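Long-range contacts in Pab-dependent poly(a)-specific ribonuclease subunit PAN2 (Neurospora crassa, PDB 4CZW), which probably shortens the poly(A) tails of messenger RNA in the cytoplasm, acting as the catalytic exoribonuclease subunit of the Pan2-Pan3 deadenylation complex: residues A[12-16]-A[339-345]; A[16-20]-A[41-45]; A[59-64]-A[346-351]; A[117-121]-A[133-137]; A[493-499]-A[524-529]. One frame throughout, in Å; residues are numbered along the deposited sequence.

Contact 1 (A[12-16]-A[339-345]); sequences EYRIC and KSHLVAT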
# COMPACT_ATOMS: atom_id res chain seq x y z
N GLU A 12 0.79 -10.13 -22.10
CA GLU A 12 -0.01 -9.80 -20.93
C GLU A 12 0.76 -10.04 -19.64
O GLU A 12 0.43 -9.47 -18.59
CB GLU A 12 -1.31 -10.61 -20.93
CG GLU A 12 -2.28 -10.28 -22.06
CD GLU A 12 -1.96 -11.02 -23.35
OE1 GLU A 12 -0.83 -11.53 -23.49
OE2 GLU A 12 -2.85 -11.08 -24.23
N TYR A 13 1.78 -10.90 -19.70
CA TYR A 13 2.57 -11.25 -18.53
C TYR A 13 3.96 -10.63 -18.55
O TYR A 13 4.70 -10.74 -17.57
CB TYR A 13 2.69 -12.77 -18.40
CG TYR A 13 1.53 -13.43 -17.69
CD1 TYR A 13 1.48 -13.47 -16.30
CD2 TYR A 13 0.50 -14.03 -18.40
CE1 TYR A 13 0.43 -14.08 -15.64
CE2 TYR A 13 -0.56 -14.64 -17.75
CZ TYR A 13 -0.59 -14.66 -16.38
OH TYR A 13 -1.64 -15.27 -15.73
N ARG A 14 4.33 -10.00 -19.66
CA ARG A 14 5.67 -9.43 -19.80
C ARG A 14 5.81 -8.10 -19.08
O ARG A 14 4.82 -7.50 -18.65
CB ARG A 14 6.02 -9.27 -21.28
CG ARG A 14 6.08 -10.58 -22.04
CD ARG A 14 6.24 -10.34 -23.53
NE ARG A 14 6.06 -11.57 -24.30
CZ ARG A 14 5.86 -11.61 -25.61
NH1 ARG A 14 5.83 -10.49 -26.31
NH2 ARG A 14 5.70 -12.78 -26.22
N ILE A 15 7.05 -7.64 -18.95
CA ILE A 15 7.35 -6.38 -18.29
C ILE A 15 6.80 -5.19 -19.07
O ILE A 15 7.05 -5.04 -20.26
CB ILE A 15 8.87 -6.19 -18.09
CG1 ILE A 15 9.44 -7.27 -17.18
CG2 ILE A 15 9.15 -4.80 -17.53
CD1 ILE A 15 10.89 -7.06 -16.79
N CYS A 16 6.05 -4.33 -18.37
CA CYS A 16 5.47 -3.15 -19.00
C CYS A 16 6.36 -1.93 -18.79
O CYS A 16 6.64 -1.53 -17.65
CB CYS A 16 4.07 -2.89 -18.44
SG CYS A 16 2.93 -4.28 -18.65
N LYS A 339 15.77 -13.00 -17.40
CA LYS A 339 15.46 -12.15 -16.24
C LYS A 339 14.26 -12.70 -15.48
O LYS A 339 13.94 -13.89 -15.58
CB LYS A 339 15.17 -10.71 -16.68
CG LYS A 339 14.07 -10.57 -17.74
CD LYS A 339 13.70 -9.10 -17.95
CE LYS A 339 13.35 -8.80 -19.41
NZ LYS A 339 13.42 -7.34 -19.69
N SER A 340 13.59 -11.82 -14.74
CA SER A 340 12.37 -12.17 -14.01
C SER A 340 11.72 -10.91 -13.44
O SER A 340 12.41 -9.96 -13.07
CB SER A 340 12.66 -13.18 -12.89
OG SER A 340 13.54 -12.65 -11.91
N HIS A 341 10.39 -10.90 -13.37
CA HIS A 341 9.67 -9.86 -12.64
C HIS A 341 8.39 -10.45 -12.08
O HIS A 341 8.01 -11.57 -12.44
CB HIS A 341 9.37 -8.64 -13.53
CG HIS A 341 8.06 -8.74 -14.26
ND1 HIS A 341 7.87 -9.58 -15.33
CD2 HIS A 341 6.89 -8.09 -14.08
CE1 HIS A 341 6.63 -9.45 -15.77
NE2 HIS A 341 6.02 -8.55 -15.03
N LEU A 342 7.72 -9.72 -11.19
CA LEU A 342 6.58 -10.27 -10.48
C LEU A 342 5.24 -9.68 -10.91
O LEU A 342 5.13 -8.49 -11.21
CB LEU A 342 6.76 -10.07 -8.98
CG LEU A 342 8.13 -10.49 -8.44
CD1 LEU A 342 8.27 -10.13 -6.97
CD2 LEU A 342 8.37 -11.98 -8.65
N VAL A 343 4.22 -10.54 -10.94
CA VAL A 343 2.85 -10.10 -11.16
C VAL A 343 1.97 -10.63 -10.04
O VAL A 343 2.43 -11.42 -9.21
CB VAL A 343 2.30 -10.57 -12.52
CG1 VAL A 343 3.18 -10.07 -13.66
CG2 VAL A 343 2.19 -12.09 -12.55
N ALA A 344 0.71 -10.22 -10.01
CA ALA A 344 -0.20 -10.67 -8.97
C ALA A 344 -1.53 -11.13 -9.56
O ALA A 344 -2.20 -10.38 -10.28
CB ALA A 344 -0.43 -9.56 -7.96
N THR A 345 -1.90 -12.37 -9.26
CA THR A 345 -3.20 -12.90 -9.65
C THR A 345 -4.10 -12.97 -8.42
O THR A 345 -3.90 -13.82 -7.55
CB THR A 345 -3.08 -14.29 -10.30
OG1 THR A 345 -2.41 -15.18 -9.40
CG2 THR A 345 -2.30 -14.20 -11.60

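Contact 2 (A[16-20]-A[41-45]); sequences CEIKY and LENNI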
# COMPACT_ATOMS: atom_id res chain seq x y z
N CYS A 16 6.05 -4.33 -18.37
CA CYS A 16 5.47 -3.15 -19.00
C CYS A 16 6.36 -1.93 -18.79
O CYS A 16 6.64 -1.53 -17.65
CB CYS A 16 4.07 -2.89 -18.44
SG CYS A 16 2.93 -4.28 -18.65
N GLU A 17 6.82 -1.34 -19.89
CA GLU A 17 7.70 -0.18 -19.84
C GLU A 17 6.92 1.13 -19.91
O GLU A 17 5.97 1.26 -20.68
CB GLU A 17 8.72 -0.23 -20.97
CG GLU A 17 9.92 -1.13 -20.70
CD GLU A 17 10.96 -1.04 -21.80
OE1 GLU A 17 10.59 -0.76 -22.96
OE2 GLU A 17 12.16 -1.23 -21.50
N ILE A 18 7.35 2.10 -19.11
CA ILE A 18 6.81 3.45 -19.18
C ILE A 18 7.68 4.30 -20.09
O ILE A 18 8.88 4.43 -19.86
CB ILE A 18 6.72 4.11 -17.79
CG1 ILE A 18 5.84 3.27 -16.85
CG2 ILE A 18 6.18 5.53 -17.90
CD1 ILE A 18 5.70 3.85 -15.46
N LYS A 19 7.09 4.88 -21.13
CA LYS A 19 7.84 5.73 -22.04
C LYS A 19 7.69 7.20 -21.65
O LYS A 19 6.59 7.67 -21.35
CB LYS A 19 7.38 5.51 -23.49
CG LYS A 19 7.74 4.13 -24.03
CD LYS A 19 7.55 4.04 -25.53
CE LYS A 19 8.09 2.72 -26.07
NZ LYS A 19 8.05 2.65 -27.55
N TYR A 20 8.81 7.92 -21.67
CA TYR A 20 8.87 9.27 -21.13
C TYR A 20 8.97 10.37 -22.18
O TYR A 20 9.40 10.14 -23.31
CB TYR A 20 10.06 9.39 -20.17
CG TYR A 20 9.89 8.53 -18.96
CD1 TYR A 20 10.31 7.20 -18.95
CD2 TYR A 20 9.28 9.03 -17.82
CE1 TYR A 20 10.14 6.41 -17.84
CE2 TYR A 20 9.10 8.24 -16.71
CZ TYR A 20 9.54 6.94 -16.72
OH TYR A 20 9.37 6.14 -15.61
N LEU A 41 -0.18 -0.70 -10.19
CA LEU A 41 0.90 0.10 -9.63
C LEU A 41 2.03 0.28 -10.64
O LEU A 41 2.44 -0.66 -11.31
CB LEU A 41 1.43 -0.55 -8.35
CG LEU A 41 0.46 -0.58 -7.17
CD1 LEU A 41 1.02 -1.41 -6.03
CD2 LEU A 41 0.14 0.83 -6.70
N GLU A 42 2.54 1.51 -10.73
CA GLU A 42 3.60 1.84 -11.67
C GLU A 42 4.93 1.23 -11.24
O GLU A 42 5.19 1.08 -10.05
CB GLU A 42 3.72 3.36 -11.82
CG GLU A 42 2.42 4.02 -12.26
CD GLU A 42 2.47 5.53 -12.21
OE1 GLU A 42 3.56 6.08 -11.96
OE2 GLU A 42 1.42 6.17 -12.42
N ASN A 43 5.77 0.88 -12.21
CA ASN A 43 6.98 0.09 -11.94
C ASN A 43 8.30 0.81 -12.21
O ASN A 43 9.33 0.16 -12.42
CB ASN A 43 6.94 -1.20 -12.76
CG ASN A 43 6.76 -0.94 -14.25
OD1 ASN A 43 6.75 0.20 -14.70
ND2 ASN A 43 6.63 -2.01 -15.02
N ASN A 44 8.28 2.14 -12.22
CA ASN A 44 9.49 2.90 -12.48
C ASN A 44 10.10 3.44 -11.19
O ASN A 44 10.72 4.50 -11.17
CB ASN A 44 9.20 4.05 -13.43
CG ASN A 44 8.12 4.98 -12.91
OD1 ASN A 44 7.17 4.54 -12.27
ND2 ASN A 44 8.26 6.27 -13.19
N ILE A 45 9.92 2.68 -10.11
CA ILE A 45 10.38 3.10 -8.80
C ILE A 45 11.33 2.05 -8.23
O ILE A 45 11.24 0.87 -8.57
CB ILE A 45 9.18 3.30 -7.84
CG1 ILE A 45 8.07 4.08 -8.55
CG2 ILE A 45 9.61 4.02 -6.57
CD1 ILE A 45 6.77 4.14 -7.78
O HOH W 1 9.17 1.20 -16.32

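Contact 3 (A[59-64]-A[346-351]); sequences YTPLLR and VNVGRA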
# COMPACT_ATOMS: atom_id res chain seq x y z
N TYR A 59 -6.20 -6.69 -1.19
CA TYR A 59 -7.46 -7.39 -1.37
C TYR A 59 -7.61 -8.51 -0.35
O TYR A 59 -8.42 -9.42 -0.52
CB TYR A 59 -7.57 -7.94 -2.80
CG TYR A 59 -7.69 -6.84 -3.83
CD1 TYR A 59 -8.92 -6.25 -4.10
CD2 TYR A 59 -6.58 -6.39 -4.53
CE1 TYR A 59 -9.03 -5.25 -5.05
CE2 TYR A 59 -6.68 -5.39 -5.48
CZ TYR A 59 -7.91 -4.82 -5.73
OH TYR A 59 -8.03 -3.82 -6.67
N THR A 60 -6.82 -8.43 0.71
CA THR A 60 -6.99 -9.28 1.88
C THR A 60 -7.65 -8.44 2.97
O THR A 60 -6.97 -7.69 3.67
CB THR A 60 -5.65 -9.84 2.39
OG1 THR A 60 -4.95 -10.47 1.30
CG2 THR A 60 -5.88 -10.86 3.49
N PRO A 61 -8.98 -8.57 3.11
CA PRO A 61 -9.84 -7.75 3.97
C PRO A 61 -9.27 -7.51 5.37
O PRO A 61 -9.34 -6.38 5.87
CB PRO A 61 -11.13 -8.57 4.05
CG PRO A 61 -11.18 -9.27 2.74
CD PRO A 61 -9.76 -9.60 2.40
N LEU A 62 -8.72 -8.55 5.99
CA LEU A 62 -8.16 -8.42 7.33
C LEU A 62 -6.91 -7.56 7.34
O LEU A 62 -6.63 -6.86 8.32
CB LEU A 62 -7.86 -9.80 7.92
CG LEU A 62 -9.08 -10.63 8.30
CD1 LEU A 62 -8.65 -11.98 8.85
CD2 LEU A 62 -9.93 -9.88 9.32
N LEU A 63 -6.14 -7.61 6.26
CA LEU A 63 -4.92 -6.82 6.15
C LEU A 63 -5.22 -5.36 5.83
O LEU A 63 -4.59 -4.46 6.39
CB LEU A 63 -3.99 -7.40 5.09
CG LEU A 63 -3.31 -8.73 5.43
CD1 LEU A 63 -2.36 -9.15 4.32
CD2 LEU A 63 -2.58 -8.63 6.75
N ARG A 64 -6.18 -5.13 4.94
CA ARG A 64 -6.54 -3.77 4.54
C ARG A 64 -7.15 -3.00 5.71
O ARG A 64 -6.80 -1.84 5.95
CB ARG A 64 -7.51 -3.78 3.36
CG ARG A 64 -7.73 -2.40 2.75
CD ARG A 64 -9.04 -2.30 1.98
NE ARG A 64 -9.02 -3.04 0.72
CZ ARG A 64 -10.03 -3.06 -0.15
NH1 ARG A 64 -11.14 -2.39 0.10
NH2 ARG A 64 -9.92 -3.76 -1.28
N VAL A 346 -5.08 -12.08 -8.35
CA VAL A 346 -5.88 -11.91 -7.15
C VAL A 346 -7.38 -12.02 -7.43
O VAL A 346 -7.88 -11.50 -8.42
CB VAL A 346 -5.60 -10.54 -6.49
CG1 VAL A 346 -6.44 -10.36 -5.23
CG2 VAL A 346 -4.12 -10.40 -6.17
N ASN A 347 -8.09 -12.72 -6.54
CA ASN A 347 -9.55 -12.74 -6.56
C ASN A 347 -10.08 -11.54 -5.79
O ASN A 347 -10.14 -11.55 -4.56
CB ASN A 347 -10.08 -14.04 -5.97
CG ASN A 347 -11.55 -14.27 -6.28
OD1 ASN A 347 -12.34 -13.33 -6.35
ND2 ASN A 347 -11.93 -15.53 -6.45
N VAL A 348 -10.48 -10.49 -6.52
CA VAL A 348 -10.91 -9.24 -5.89
C VAL A 348 -12.30 -9.35 -5.27
O VAL A 348 -12.81 -8.38 -4.71
CB VAL A 348 -10.91 -8.08 -6.91
CG1 VAL A 348 -9.52 -7.89 -7.50
CG2 VAL A 348 -11.93 -8.34 -8.01
N GLY A 349 -12.91 -10.52 -5.37
CA GLY A 349 -14.24 -10.74 -4.84
C GLY A 349 -14.26 -10.89 -3.33
O GLY A 349 -15.30 -10.70 -2.69
N ARG A 350 -13.11 -11.24 -2.75
CA ARG A 350 -13.01 -11.45 -1.31
C ARG A 350 -13.25 -10.16 -0.54
O ARG A 350 -13.84 -10.17 0.54
CB ARG A 350 -11.63 -12.02 -0.95
CG ARG A 350 -11.11 -13.10 -1.89
CD ARG A 350 -12.00 -14.33 -1.91
NE ARG A 350 -11.41 -15.40 -2.72
CZ ARG A 350 -12.02 -16.54 -3.01
NH1 ARG A 350 -13.25 -16.77 -2.57
NH2 ARG A 350 -11.40 -17.45 -3.75
N ALA A 351 -12.78 -9.05 -1.10
CA ALA A 351 -12.89 -7.75 -0.44
C ALA A 351 -14.09 -6.96 -0.96
O ALA A 351 -14.14 -5.73 -0.84
CB ALA A 351 -11.61 -6.95 -0.64

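Contact 4 (A[117-121]-A[133-137]); sequences VSGVL and LVKNL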
# COMPACT_ATOMS: atom_id res chain seq x y z
N VAL A 117 19.56 -5.10 5.99
CA VAL A 117 20.11 -6.40 6.36
C VAL A 117 19.09 -7.52 6.24
O VAL A 117 19.39 -8.68 6.54
CB VAL A 117 20.67 -6.38 7.80
CG1 VAL A 117 21.66 -5.24 7.97
CG2 VAL A 117 19.54 -6.25 8.80
N SER A 118 17.88 -7.18 5.80
CA SER A 118 16.82 -8.17 5.67
C SER A 118 16.60 -8.58 4.22
O SER A 118 15.70 -9.36 3.91
CB SER A 118 15.51 -7.63 6.26
OG SER A 118 15.66 -7.33 7.63
N GLY A 119 17.43 -8.05 3.33
CA GLY A 119 17.36 -8.39 1.92
C GLY A 119 16.07 -7.96 1.26
O GLY A 119 15.47 -8.72 0.50
N VAL A 120 15.65 -6.73 1.54
CA VAL A 120 14.41 -6.20 0.98
C VAL A 120 14.67 -4.98 0.10
O VAL A 120 13.74 -4.40 -0.46
CB VAL A 120 13.41 -5.83 2.09
CG1 VAL A 120 13.05 -7.05 2.91
CG2 VAL A 120 13.98 -4.74 2.98
N LEU A 121 15.94 -4.60 -0.00
CA LEU A 121 16.33 -3.47 -0.84
C LEU A 121 17.16 -3.96 -2.03
O LEU A 121 18.28 -4.44 -1.85
CB LEU A 121 17.12 -2.44 -0.02
CG LEU A 121 16.42 -1.91 1.23
CD1 LEU A 121 17.33 -0.96 2.00
CD2 LEU A 121 15.11 -1.22 0.87
N LEU A 133 13.42 -11.34 -3.12
CA LEU A 133 13.17 -10.03 -2.53
C LEU A 133 11.76 -9.94 -1.93
O LEU A 133 11.58 -9.39 -0.84
CB LEU A 133 13.37 -8.93 -3.57
CG LEU A 133 14.80 -8.62 -3.98
CD1 LEU A 133 14.82 -7.65 -5.16
CD2 LEU A 133 15.58 -8.05 -2.81
N VAL A 134 10.78 -10.47 -2.64
CA VAL A 134 9.39 -10.40 -2.19
C VAL A 134 9.12 -11.41 -1.07
O VAL A 134 8.21 -11.22 -0.27
CB VAL A 134 8.40 -10.63 -3.36
CG1 VAL A 134 8.40 -12.08 -3.80
CG2 VAL A 134 7.00 -10.18 -2.98
N LYS A 135 9.93 -12.46 -1.01
CA LYS A 135 9.87 -13.41 0.09
C LYS A 135 10.31 -12.74 1.38
O LYS A 135 9.62 -12.82 2.40
CB LYS A 135 10.74 -14.63 -0.19
CG LYS A 135 10.11 -15.67 -1.09
CD LYS A 135 11.08 -16.78 -1.41
CE LYS A 135 10.47 -17.79 -2.37
NZ LYS A 135 11.46 -18.83 -2.76
N ASN A 136 11.46 -12.09 1.31
CA ASN A 136 12.01 -11.37 2.45
C ASN A 136 11.10 -10.23 2.89
O ASN A 136 10.90 -10.01 4.09
CB ASN A 136 13.40 -10.83 2.13
CG ASN A 136 14.41 -11.94 1.88
OD1 ASN A 136 14.29 -13.03 2.43
ND2 ASN A 136 15.41 -11.65 1.06
N LEU A 137 10.54 -9.52 1.92
CA LEU A 137 9.67 -8.39 2.20
C LEU A 137 8.39 -8.84 2.90
O LEU A 137 7.90 -8.17 3.81
CB LEU A 137 9.32 -7.64 0.92
CG LEU A 137 8.42 -6.42 1.10
CD1 LEU A 137 9.11 -5.35 1.93
CD2 LEU A 137 7.99 -5.87 -0.24

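Contact 5 (A[493-499]-A[524-529]); sequences DDYIHIK and RNLVSP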
# COMPACT_ATOMS: atom_id res chain seq x y z
N ASP A 493 1.69 25.34 6.13
CA ASP A 493 2.82 25.76 5.30
C ASP A 493 4.06 24.99 5.72
O ASP A 493 5.01 25.56 6.27
CB ASP A 493 3.05 27.27 5.41
CG ASP A 493 4.06 27.77 4.39
OD1 ASP A 493 4.18 27.16 3.31
OD2 ASP A 493 4.73 28.79 4.67
N ASP A 494 4.05 23.69 5.47
CA ASP A 494 5.11 22.80 5.92
C ASP A 494 6.25 22.68 4.91
O ASP A 494 6.01 22.47 3.72
CB ASP A 494 4.55 21.41 6.23
CG ASP A 494 3.53 21.43 7.34
OD1 ASP A 494 3.59 22.34 8.19
OD2 ASP A 494 2.67 20.52 7.37
N TYR A 495 7.47 22.82 5.40
CA TYR A 495 8.66 22.49 4.62
C TYR A 495 9.10 21.08 4.99
O TYR A 495 8.97 20.68 6.15
CB TYR A 495 9.77 23.51 4.86
CG TYR A 495 9.55 24.84 4.18
CD1 TYR A 495 8.52 25.68 4.57
CD2 TYR A 495 10.39 25.26 3.15
CE1 TYR A 495 8.32 26.90 3.96
CE2 TYR A 495 10.20 26.48 2.53
CZ TYR A 495 9.16 27.30 2.94
OH TYR A 495 8.96 28.51 2.33
N ILE A 496 9.61 20.33 4.02
CA ILE A 496 9.88 18.92 4.23
C ILE A 496 11.35 18.62 4.51
O ILE A 496 12.22 18.94 3.69
CB ILE A 496 9.44 18.08 3.02
CG1 ILE A 496 8.00 18.42 2.64
CG2 ILE A 496 9.59 16.60 3.31
CD1 ILE A 496 7.02 18.26 3.78
N HIS A 497 11.62 18.02 5.66
CA HIS A 497 12.96 17.52 5.96
C HIS A 497 13.21 16.27 5.14
O HIS A 497 12.89 15.16 5.57
CB HIS A 497 13.12 17.24 7.45
CG HIS A 497 14.49 16.80 7.84
ND1 HIS A 497 15.56 16.82 6.97
CD2 HIS A 497 14.98 16.32 9.01
CE1 HIS A 497 16.64 16.38 7.58
NE2 HIS A 497 16.32 16.06 8.83
N ILE A 498 13.78 16.45 3.96
CA ILE A 498 14.00 15.35 3.03
C ILE A 498 15.25 14.56 3.38
O ILE A 498 16.35 15.11 3.44
CB ILE A 498 14.10 15.87 1.58
CG1 ILE A 498 12.82 16.63 1.22
CG2 ILE A 498 14.34 14.72 0.62
CD1 ILE A 498 12.87 17.31 -0.12
N LYS A 499 15.08 13.26 3.60
CA LYS A 499 16.18 12.39 3.98
C LYS A 499 16.86 11.78 2.77
O LYS A 499 17.59 10.79 2.88
CB LYS A 499 15.67 11.28 4.91
CG LYS A 499 15.14 11.79 6.25
CD LYS A 499 13.71 11.33 6.49
CE LYS A 499 13.62 9.81 6.57
NZ LYS A 499 12.23 9.35 6.86
N ARG A 524 11.57 27.84 9.05
CA ARG A 524 10.28 27.32 8.62
C ARG A 524 9.75 26.27 9.58
O ARG A 524 10.44 25.85 10.51
CB ARG A 524 10.39 26.72 7.22
CG ARG A 524 11.21 27.54 6.24
CD ARG A 524 10.57 28.89 5.98
NE ARG A 524 11.31 29.66 4.98
CZ ARG A 524 10.97 30.86 4.55
NH1 ARG A 524 9.88 31.45 5.03
NH2 ARG A 524 11.70 31.48 3.64
N ASN A 525 8.51 25.84 9.35
CA ASN A 525 7.95 24.71 10.08
C ASN A 525 8.40 23.41 9.43
O ASN A 525 7.61 22.69 8.82
CB ASN A 525 6.43 24.79 10.12
CG ASN A 525 5.81 23.75 11.05
OD1 ASN A 525 6.44 23.33 12.02
ND2 ASN A 525 4.59 23.34 10.74
N LEU A 526 9.69 23.11 9.56
CA LEU A 526 10.28 21.94 8.92
C LEU A 526 9.82 20.65 9.60
O LEU A 526 10.05 20.46 10.80
CB LEU A 526 11.81 22.03 8.94
CG LEU A 526 12.56 21.04 8.05
CD1 LEU A 526 12.23 21.30 6.59
CD2 LEU A 526 14.05 21.15 8.29
N VAL A 527 9.17 19.78 8.84
CA VAL A 527 8.63 18.54 9.38
C VAL A 527 9.05 17.33 8.54
O VAL A 527 9.61 17.48 7.46
CB VAL A 527 7.09 18.58 9.46
CG1 VAL A 527 6.64 19.67 10.41
CG2 VAL A 527 6.50 18.78 8.08
N SER A 528 8.77 16.14 9.07
CA SER A 528 9.05 14.90 8.35
C SER A 528 8.04 14.71 7.23
O SER A 528 6.92 15.22 7.31
CB SER A 528 9.03 13.71 9.31
OG SER A 528 7.72 13.44 9.75
N PRO A 529 8.43 13.99 6.16
CA PRO A 529 7.56 13.75 5.00
C PRO A 529 6.19 13.18 5.36
O PRO A 529 5.17 13.64 4.85
CB PRO A 529 8.36 12.75 4.17
CG PRO A 529 9.77 13.04 4.50
CD PRO A 529 9.78 13.43 5.95

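Contact 1 (A[12-16]-A[339-345])
Ile15 and His341 run antiparallel, side chain past side chain, and the isoleucine comes over one face of the imidazole. Ile15 CG1 stands 3.6 Å from the centroid of the His341 ring, 26° off its normal, a CH-pi contact displaced toward the CG-ND1 side, with Ile15 CG1 3.4 Å from His341 ND1. The histidine can present this face because chi1 (89°) sets its CG between the backbone N and the carbonyl carbon. At the ring edge, and in its plane, Tyr13 O lies near His341 CE1. Further along, Ile15 CD1 meets Lys339 CD tip to tip at 3.7 Å, although this lysine is poorly ordered. At the other end Tyr13 crosses Val343 at about a right angle, with Val343 CG2 near the plane of the phenol ring, 4.1 Å from Tyr13 CD1. The N-terminal loop of the pseudo-ubiquitin-protease domain thus runs over alternate residues of strand 339-347. Polar ends find partners beyond the pair: His341 NE2 bonds Asn365 OD1, Asn365 ND2 bonds the carbonyls of Glu12 and Arg14, and Tyr13 OH bonds Glu376 and Lys385. The chemistry implies that loop and strand meet mainly through apolar and ring surfaces, while Asn365 supplies polar links to both.

Contact 2 (A[16-20]-A[41-45])
Asn43 and Asn44 both carry CG between the backbone N and the carbonyl carbon (chi1 55° and 57°), and this aims their amides across at segment 16-20. Asn43 ND2 donates to Cys16 O at 2.7 Å in a nearly straight bond (167°), in the carbonyl plane and close to the plane of its own amide. Asn43 ND2 has a second partner in Asp366 OD2, and Asn43 OD1 takes a bond from a water at 3.1 Å; the same water accepts only weakly from Ile18 N. Asn44 ND2 comes to the edge of the Tyr20 ring, in its plane, and gives a weak bond to Tyr20 OH at 2.7 Å. These loops belong to the pseudo-ubiquitin-protease domain: residues 16-20 continue its N-terminal arm, and residues 41-45 lead from strand 40-41 toward helix 51-58. Glu42 reaches farther, its OE2 pairing with Arg556 in the exonuclease part of the chain. Between the polar pairs Ile18 points at the loop 41-45. Its CD1 lies 3.6 Å from Asn44 OD1, the two side chains crossing at about a right angle, and also meets Glu42 CB at 4.2 Å. Within segment 16-20, Ile18 CG2 lies over the rim of one face of the Tyr20 ring.

Contact 3 (A[59-64]-A[346-351])
A type I turn, Asn347 to Arg350, carries the chain off strand 339-347 of the pseudo-ubiquitin-protease domain; the turn, with Val346 before it and Ala351 after it, packs on Tyr59 and Pro61, where helix 51-58 gives way to helix 61-71. Tyr59 does most of the touching. Val348 runs beside the tyrosine in the same direction, and Val348 CG1 sits over one face of the phenol ring, 3.8 Å from the ring centroid and 18° off the normal, a CH-pi contact. Val346 instead crosses Tyr59 at about a right angle: with its CG1 anti to the backbone N (chi1 -180°), that methyl reaches Tyr59 CB at 3.6 Å. Ala351 fills the next position, its CB 4.1 Å from Pro61 CG and 3.7 Å from Arg64 NH2. The Arg64 guanidinium has Tyr59 CD1 at its edge, in plane, and its NE bonds His58 O. Asn347 shapes the turn from within, its OD1 accepting from Gly349 N at 3.0 Å in an Asx turn. Phe364 of the adjoining strand also meets the Tyr59 ring. Replacing Tyr59 by an alanine removes the ring and would probably leave Val348 CG1 without the face it rests on and open a gap beside Val346 and Val348. Helix 61-71 goes on to the zinc ligand His70, whose side chain is about 11 Å from that of Arg64. Apolar and CH-pi contacts thus carry the interface, so its fit depends on shape, while Arg350 spends its charge outside it, in a salt bridge to Glu290.

Contact 4 (A[117-121]-A[133-137])
Asn136 lies against two successive carbonyls, its CB 3.3 Å from Ser118 O while its amide overlaps Gly119. This is the loop between helix 103-109 and helix 130-149 of the pseudo-ubiquitin-protease domain folding back on the second of those helices. Leu133, Asn136 and Leu137, spaced three and four residues apart, offer one side of the helix to it. Asn136 ND2 donates to Gly119 O at 3.0 Å; the bond is fairly straight at 158° and lies close to the plane of the amide, but approaches the carbonyl from a position tilted 31° out of its plane. CG stands anti to the carbonyl carbon of Asn136 (chi1 -65°), a setting that leads the amide out toward the loop. A side chain at position 119 would probably crowd Asn136 ND2, consistent with the glycine found there and its positive phi. The same Gly119 O is also touched by Leu133 CD2 at 3.4 Å, so one carbonyl meets both a polar and an apolar group of the helix. Val120 packs on the following part of the helix, its CG1 anti to its own carbonyl carbon. Around the pair, Val120 O bonds Tyr49 OH, Leu133 also touches Tyr49, and Leu137 touches Leu53 of helix 51-58. Ser118 turns its hydroxyl to Asn114 O within the loop. Val120 CG1 rests on the backbone where Asn136 joins Leu137, 3.7 Å from Leu137 N.

Contact 5 (A[493-499]-A[524-529])
Arg524 lies along one face of Tyr495 like a lid, its CG directly over the ring, 3.6 Å from the centroid and 7° off the normal. Bent at chi2 (-64°), the arginine follows the ring outward, with CD 3.6 Å from Tyr495 CE1 and the guanidinium only 5° from parallel to the ring, Tyr495 OH lying over the rim of one guanidinium face. Arg524 NE is paired with Asp516. An alanine in place of Tyr495 would probably leave the aliphatic part of Arg524 without the surface it lies on and its guanidinium freer to turn. Leu526 forms the next bump: its CD1 settles into a hollow floored by Tyr495 O, between Tyr495 CB (3.7 Å) and His497 N (3.5 Å). Tyr495 and Leu526 share one face of the sheet of the RNase H-like exonuclease domain, in which strand 525-527 runs parallel to strand 490-496. Val527 N donates to Tyr495 O and His497 N to Val527 O, both at 2.8 Å and nearly straight. On the face of Ile496 and Val527, Val527 CG2 nestles against Asp494 CB at 3.8 Å, and Asp494 itself is salt-bridged to Lys535. Beyond the strand end, Pro529, starting helix 529-541, sets its CG against Ile496 CG2 at 3.8 Å, while Pro529 CD lies by His497 O.

Contacts 1 to 4 all lie in the pseudo-ubiquitin-protease domain; contact 5 belongs to the exonuclease domain. Contacts 1 and 2 share Cys16 and lie about 12 Å apart between centres, successive footholds of the N-terminal arm. Contacts 1 and 3 use the same strand, 339-347, with centres about 21 Å apart. Contact 4 is nested along the chain within both of their loops and touches contact 1 through Leu342 CD1 and Val134 CB at 3.6 Å. Contact 5 touches none of the others, its nearest atoms being about 12 Å from contact 4. It is the one beside the nuclease centre: the Tyr495 side chain is about 7 Å from that of Glu447, a probable ligand of the catalytic metals.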